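3-hydroxyisobutyrate dehydrogenase family protein (Geobacter sulfurreducens, PDB 3PDU) probably reduces succinic semialdehyde to gamma-hydroxybutyrate with an NADP cofactor, as a member of the beta-hydroxyacid dehydrogenase family. Local coordinates at residues A[1-13]-A[51-65]. Residues are numbered along the deposited sequence; the frame is centred on the assembly and turned at random.
Sequences MTTYGFLGLGIMG and PAEVCAACDITIAML. With NAP (NADP nicotinamide-adenine-dinucleotide phosphate), chain I.
F6 and I62 pair across neighbouring parallel strands, 4-7 and 60-63: CG2 of I62 reaches CE1 of the ring at 3.6 Å, and I62 O sits over one face of the ring, offset toward the rim. The ring swings this way because CG stands anti to the backbone N (chi1 -156°), which also brings CE2 to 3.9 Å from CB of M64, a side chain running alongside it. With an alanine in place of F6, a gap would probably open between I62 and M64, and I62 O would lose its aromatic cover. On the same sheet face, Y4 and I60 extend in the same direction, CE1 of the tyrosine 3.8 Å from CB of I60. L7 points to the other face, where it and V54 run antiparallel alongside each other, L7 CD2 3.7 Å from V54 CG2, and CD1 meets P51 CB of helix 51-57. V54 CG1 comes to 3.5 Å from G5 CA, where a side chain would clash. At the start of the pair, D59 OD2 accepts the N-H of T3 through its anti lone pair (2.8 Å), and D59 N donates back to T3 OG1. Beyond the other end, a water joins M64 O, G10 N and G13 N to NADP O2N, while I11 N and M12 N donate straight to the pyrophosphate, M12 N to O2N at 2.9 Å. Strand 4-7 running into the glycine-rich turn of G8, G10 and G13, with strand 60-63 parallel beside it, fits the GxGxxG fingerprint of a Rossmann-type dinucleotide-binding domain.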
loop_
_atom_site.group_PDB
_atom_site.type_symbol
_atom_site.label_atom_id
_atom_site.label_comp_id
_atom_site.label_asym_id
_atom_site.label_seq_id
_atom_site.Cartn_x
_atom_site.Cartn_y
_atom_site.Cartn_z
ATOM N N MET A 1 -50.672 -21.188 -3.644
ATOM C CA MET A 1 -49.504 -21.459 -4.480
ATOM C C MET A 1 -48.590 -20.244 -4.570
ATOM O O MET A 1 -48.945 -19.236 -5.174
ATOM C CB MET A 1 -49.929 -21.903 -5.885
ATOM C CG MET A 1 -50.310 -23.374 -5.975
ATOM S SD MET A 1 -51.119 -23.824 -7.526
ATOM C CE MET A 1 -52.621 -22.840 -7.398
ATOM N N THR A 2 -47.411 -20.353 -3.966
ATOM C CA THR A 2 -46.413 -19.295 -4.029
ATOM C C THR A 2 -45.829 -19.171 -5.442
ATOM O O THR A 2 -45.303 -20.144 -5.986
ATOM C CB THR A 2 -45.260 -19.574 -3.033
ATOM O OG1 THR A 2 -45.776 -19.609 -1.691
ATOM C CG2 THR A 2 -44.192 -18.501 -3.137
ATOM N N THR A 3 -45.916 -17.980 -6.030
ATOM C CA THR A 3 -45.274 -17.721 -7.325
ATOM C C THR A 3 -44.031 -16.853 -7.159
ATOM O O THR A 3 -43.951 -16.031 -6.240
ATOM C CB THR A 3 -46.227 -17.013 -8.296
ATOM O OG1 THR A 3 -46.615 -15.752 -7.737
ATOM C CG2 THR A 3 -47.466 -17.873 -8.559
ATOM N N TYR A 4 -43.069 -17.024 -8.061
ATOM C CA TYR A 4 -41.769 -16.385 -7.924
ATOM C C TYR A 4 -41.439 -15.429 -9.060
ATOM O O TYR A 4 -41.787 -15.681 -10.221
ATOM C CB TYR A 4 -40.671 -17.449 -7.827
ATOM C CG TYR A 4 -40.588 -18.094 -6.472
ATOM C CD1 TYR A 4 -39.790 -17.540 -5.487
ATOM C CD2 TYR A 4 -41.314 -19.236 -6.169
ATOM C CE1 TYR A 4 -39.696 -18.105 -4.243
ATOM C CE2 TYR A 4 -41.231 -19.817 -4.906
ATOM C CZ TYR A 4 -40.410 -19.235 -3.951
ATOM O OH TYR A 4 -40.287 -19.764 -2.685
ATOM N N GLY A 5 -40.777 -14.329 -8.709
ATOM C CA GLY A 5 -40.251 -13.370 -9.671
ATOM C C GLY A 5 -38.730 -13.373 -9.601
ATOM O O GLY A 5 -38.150 -13.727 -8.575
ATOM N N PHE A 6 -38.083 -12.989 -10.693
ATOM C CA PHE A 6 -36.629 -12.908 -10.722
ATOM C C PHE A 6 -36.161 -11.767 -11.632
ATOM O O PHE A 6 -36.481 -11.730 -12.829
ATOM C CB PHE A 6 -36.016 -14.247 -11.161
ATOM C CG PHE A 6 -34.609 -14.443 -10.680
ATOM C CD1 PHE A 6 -34.326 -15.371 -9.684
ATOM C CD2 PHE A 6 -33.574 -13.680 -11.204
ATOM C CE1 PHE A 6 -33.026 -15.553 -9.237
ATOM C CE2 PHE A 6 -32.276 -13.843 -10.747
ATOM C CZ PHE A 6 -32.000 -14.782 -9.763
ATOM N N LEU A 7 -35.420 -10.831 -11.047
ATOM C CA LEU A 7 -34.915 -9.647 -11.754
ATOM C C LEU A 7 -33.398 -9.716 -11.865
ATOM O O LEU A 7 -32.713 -9.868 -10.852
ATOM C CB LEU A 7 -35.281 -8.374 -10.980
ATOM C CG LEU A 7 -36.710 -8.247 -10.447
ATOM C CD1 LEU A 7 -36.887 -6.941 -9.661
ATOM C CD2 LEU A 7 -37.722 -8.335 -11.589
ATOM N N GLY A 8 -32.867 -9.600 -13.079
ATOM C CA GLY A 8 -31.422 -9.591 -13.262
ATOM C C GLY A 8 -30.915 -10.961 -13.675
ATOM O O GLY A 8 -30.661 -11.825 -12.834
ATOM N N LEU A 9 -30.791 -11.174 -14.977
ATOM C CA LEU A 9 -30.388 -12.475 -15.503
ATOM C C LEU A 9 -28.969 -12.377 -16.028
ATOM O O LEU A 9 -28.733 -12.438 -17.233
ATOM C CB LEU A 9 -31.343 -12.906 -16.629
ATOM C CG LEU A 9 -32.800 -13.022 -16.153
ATOM C CD1 LEU A 9 -33.743 -13.269 -17.335
ATOM C CD2 LEU A 9 -32.949 -14.114 -15.092
ATOM N N GLY A 10 -28.027 -12.206 -15.115
ATOM C CA GLY A 10 -26.633 -12.089 -15.491
ATOM C C GLY A 10 -25.939 -13.424 -15.332
ATOM O O GLY A 10 -26.575 -14.486 -15.398
ATOM N N ILE A 11 -24.630 -13.371 -15.131
ATOM C CA ILE A 11 -23.827 -14.577 -14.948
ATOM C C ILE A 11 -24.362 -15.423 -13.805
ATOM O O ILE A 11 -24.423 -16.653 -13.922
ATOM C CB ILE A 11 -22.341 -14.225 -14.712
ATOM C CG1 ILE A 11 -21.737 -13.701 -16.021
ATOM C CG2 ILE A 11 -21.563 -15.436 -14.197
ATOM C CD1 ILE A 11 -20.426 -12.989 -15.852
ATOM N N MET A 12 -24.752 -14.772 -12.709
ATOM C CA MET A 12 -25.313 -15.471 -11.549
ATOM C C MET A 12 -26.831 -15.669 -11.687
ATOM O O MET A 12 -27.354 -16.759 -11.444
ATOM C CB MET A 12 -25.017 -14.704 -10.250
ATOM C CG MET A 12 -23.522 -14.604 -9.884
ATOM S SD MET A 12 -22.836 -16.212 -9.450
ATOM C CE MET A 12 -23.541 -16.464 -7.811
ATOM N N GLY A 13 -27.531 -14.605 -12.068
ATOM C CA GLY A 13 -28.987 -14.618 -12.093
ATOM C C GLY A 13 -29.591 -15.584 -13.101
ATOM O O GLY A 13 -30.660 -16.152 -12.870
ATOM N N PRO A 51 -39.799 -4.358 -13.517
ATOM C CA PRO A 51 -39.751 -4.844 -12.136
ATOM C C PRO A 51 -41.101 -4.642 -11.441
ATOM O O PRO A 51 -41.521 -5.495 -10.660
ATOM C CB PRO A 51 -38.664 -3.964 -11.499
ATOM C CG PRO A 51 -37.784 -3.579 -12.658
ATOM C CD PRO A 51 -38.735 -3.376 -13.804
ATOM N N ALA A 52 -41.771 -3.529 -11.735
ATOM C CA ALA A 52 -43.075 -3.237 -11.145
ATOM C C ALA A 52 -44.085 -4.327 -11.489
ATOM O O ALA A 52 -44.838 -4.776 -10.628
ATOM C CB ALA A 52 -43.590 -1.859 -11.612
ATOM N N GLU A 53 -44.094 -4.760 -12.747
ATOM C CA GLU A 53 -44.999 -5.826 -13.164
ATOM C C GLU A 53 -44.709 -7.125 -12.423
ATOM O O GLU A 53 -45.627 -7.838 -12.013
ATOM C CB GLU A 53 -44.934 -6.057 -14.679
ATOM C CG GLU A 53 -45.903 -7.137 -15.159
ATOM C CD GLU A 53 -45.628 -7.621 -16.577
ATOM O OE1 GLU A 53 -45.098 -6.836 -17.389
ATOM O OE2 GLU A 53 -45.949 -8.793 -16.876
ATOM N N VAL A 54 -43.433 -7.434 -12.241
ATOM C CA VAL A 54 -43.071 -8.656 -11.532
ATOM C C VAL A 54 -43.543 -8.601 -10.073
ATOM O O VAL A 54 -44.158 -9.546 -9.566
ATOM C CB VAL A 54 -41.559 -8.895 -11.580
ATOM C CG1 VAL A 54 -41.179 -10.114 -10.722
ATOM C CG2 VAL A 54 -41.084 -9.082 -13.034
ATOM N N CYS A 55 -43.255 -7.495 -9.395
ATOM C CA CYS A 55 -43.512 -7.409 -7.950
ATOM C C CYS A 55 -44.998 -7.258 -7.610
ATOM O O CYS A 55 -45.428 -7.572 -6.500
ATOM C CB CYS A 55 -42.694 -6.282 -7.323
ATOM S SG CYS A 55 -40.909 -6.611 -7.335
ATOM N N ALA A 56 -45.778 -6.781 -8.570
ATOM C CA ALA A 56 -47.225 -6.717 -8.409
ATOM C C ALA A 56 -47.840 -8.114 -8.521
ATOM O O ALA A 56 -48.857 -8.402 -7.907
ATOM C CB ALA A 56 -47.834 -5.781 -9.459
ATOM N N ALA A 57 -47.212 -8.985 -9.301
ATOM C CA ALA A 57 -47.828 -10.273 -9.628
ATOM C C ALA A 57 -47.278 -11.477 -8.853
ATOM O O ALA A 57 -47.950 -12.498 -8.744
ATOM C CB ALA A 57 -47.738 -10.534 -11.125
ATOM N N CYS A 58 -46.068 -11.364 -8.322
ATOM C CA CYS A 58 -45.393 -12.521 -7.734
ATOM C C CYS A 58 -45.317 -12.464 -6.209
ATOM O O CYS A 58 -45.059 -11.412 -5.633
ATOM C CB CYS A 58 -43.990 -12.645 -8.308
ATOM S SG CYS A 58 -43.968 -12.952 -10.082
ATOM N N ASP A 59 -45.526 -13.604 -5.557
ATOM C CA ASP A 59 -45.504 -13.639 -4.093
ATOM C C ASP A 59 -44.120 -13.336 -3.540
ATOM O O ASP A 59 -43.986 -12.724 -2.483
ATOM C CB ASP A 59 -45.977 -15.001 -3.570
ATOM C CG ASP A 59 -47.419 -15.273 -3.914
ATOM O OD1 ASP A 59 -48.291 -14.456 -3.536
ATOM O OD2 ASP A 59 -47.678 -16.290 -4.580
ATOM N N ILE A 60 -43.091 -13.790 -4.248
ATOM C CA ILE A 60 -41.719 -13.573 -3.815
ATOM C C ILE A 60 -40.871 -13.268 -5.031
ATOM O O ILE A 60 -40.800 -14.074 -5.966
ATOM C CB ILE A 60 -41.130 -14.818 -3.107
ATOM C CG1 ILE A 60 -41.952 -15.182 -1.860
ATOM C CG2 ILE A 60 -39.658 -14.592 -2.753
ATOM C CD1 ILE A 60 -41.396 -16.381 -1.106
ATOM N N THR A 61 -40.245 -12.100 -5.028
ATOM C CA THR A 61 -39.381 -11.711 -6.129
ATOM C C THR A 61 -37.949 -11.598 -5.651
ATOM O O THR A 61 -37.662 -10.949 -4.639
ATOM C CB THR A 61 -39.805 -10.369 -6.734
ATOM O OG1 THR A 61 -41.111 -10.507 -7.308
ATOM C CG2 THR A 61 -38.799 -9.922 -7.816
ATOM N N ILE A 62 -37.060 -12.247 -6.389
ATOM C CA ILE A 62 -35.633 -12.233 -6.102
ATOM C C ILE A 62 -34.922 -11.331 -7.109
ATOM O O ILE A 62 -35.314 -11.281 -8.282
ATOM C CB ILE A 62 -35.080 -13.655 -6.223
ATOM C CG1 ILE A 62 -35.634 -14.535 -5.099
ATOM C CG2 ILE A 62 -33.563 -13.660 -6.210
ATOM C CD1 ILE A 62 -35.228 -16.008 -5.241
ATOM N N ALA A 63 -33.905 -10.601 -6.655
ATOM C CA ALA A 63 -33.103 -9.772 -7.554
ATOM C C ALA A 63 -31.618 -10.148 -7.477
ATOM O O ALA A 63 -31.092 -10.459 -6.414
ATOM C CB ALA A 63 -33.302 -8.278 -7.239
ATOM N N MET A 64 -30.939 -10.132 -8.617
ATOM C CA MET A 64 -29.516 -10.468 -8.638
ATOM C C MET A 64 -28.818 -9.485 -9.572
ATOM O O MET A 64 -28.589 -9.780 -10.741
ATOM C CB MET A 64 -29.308 -11.911 -9.100
ATOM C CG MET A 64 -27.901 -12.445 -8.861
ATOM S SD MET A 64 -27.438 -12.239 -7.131
ATOM C CE MET A 64 -26.023 -13.314 -7.000
ATOM N N LEU A 65 -28.495 -8.309 -9.043
ATOM C CA LEU A 65 -28.079 -7.172 -9.870
ATOM C C LEU A 65 -26.620 -6.811 -9.622
ATOM O O LEU A 65 -26.034 -7.241 -8.638
ATOM C CB LEU A 65 -28.980 -5.963 -9.591
ATOM C CG LEU A 65 -30.467 -6.230 -9.846
ATOM C CD1 LEU A 65 -31.354 -5.148 -9.231
ATOM C CD2 LEU A 65 -30.744 -6.383 -11.350
HETATM P PA NAP I . -23.389 -9.599 -14.271
HETATM O O1A NAP I . -22.532 -8.454 -14.622
HETATM O O2A NAP I . -23.254 -10.746 -15.185
HETATM O O5B NAP I . -24.920 -9.167 -14.150
HETATM C C5B NAP I . -25.358 -7.954 -13.596
HETATM C C4B NAP I . -26.880 -7.905 -13.737
HETATM O O4B NAP I . -27.342 -6.643 -13.271
HETATM C C3B NAP I . -27.355 -8.025 -15.191
HETATM O O3B NAP I . -28.622 -8.659 -15.179
HETATM C C2B NAP I . -27.541 -6.575 -15.606
HETATM O O2B NAP I . -28.507 -6.329 -16.597
HETATM C C1B NAP I . -28.049 -6.002 -14.300
HETATM N N9A NAP I . -27.875 -4.549 -14.208
HETATM C C8A NAP I . -26.712 -3.833 -14.118
HETATM N N7A NAP I . -27.048 -2.518 -14.038
HETATM C C5A NAP I . -28.391 -2.401 -14.059
HETATM C C6A NAP I . -29.243 -1.308 -13.993
HETATM N N6A NAP I . -28.749 -0.069 -13.877
HETATM N N1A NAP I . -30.599 -1.525 -14.050
HETATM C C2A NAP I . -31.109 -2.804 -14.158
HETATM N N3A NAP I . -30.256 -3.885 -14.221
HETATM C C4A NAP I . -28.921 -3.678 -14.172
HETATM O O3 NAP I . -23.007 -9.953 -12.757
HETATM P PN NAP I . -23.149 -11.272 -11.863
HETATM O O1N NAP I . -21.831 -11.930 -11.827
HETATM O O2N NAP I . -24.399 -11.975 -12.247
HETATM O O5D NAP I . -23.351 -10.526 -10.453
HETATM C C5D NAP I . -24.611 -10.151 -9.944
HETATM C C4D NAP I . -24.402 -9.850 -8.465
HETATM O O4D NAP I . -23.970 -11.022 -7.803
HETATM C C3D NAP I . -23.284 -8.833 -8.266
HETATM O O3D NAP I . -23.600 -8.062 -7.117
HETATM C C2D NAP I . -22.062 -9.673 -7.958
HETATM O O2D NAP I . -21.092 -8.974 -7.191
HETATM C C1D NAP I . -22.737 -10.782 -7.161
HETATM N N1N NAP I . -22.026 -12.059 -7.095
HETATM C C2N NAP I . -21.378 -12.565 -8.188
HETATM C C3N NAP I . -20.730 -13.802 -8.102
HETATM C C7N NAP I . -20.030 -14.405 -9.299
HETATM O O7N NAP I . -19.100 -15.417 -9.070
HETATM N N7N NAP I . -20.261 -13.977 -10.543
HETATM C C4N NAP I . -20.763 -14.507 -6.901
HETATM C C5N NAP I . -21.445 -13.993 -5.797
HETATM C C6N NAP I . -22.087 -12.766 -5.914
HETATM P P2B NAP I . -28.074 -6.263 -18.148
HETATM O O1X NAP I . -29.103 -5.382 -18.794
HETATM O O2X NAP I . -26.675 -5.695 -18.253
HETATM O O3X NAP I . -28.085 -7.645 -18.732
HETATM O O HOH W 1 -47.090 -14.765 -11.000
HETATM O O HOH W 2 -49.343 -15.220 -7.312
HETATM O O HOH W 3 -27.015 -11.769 -12.328
#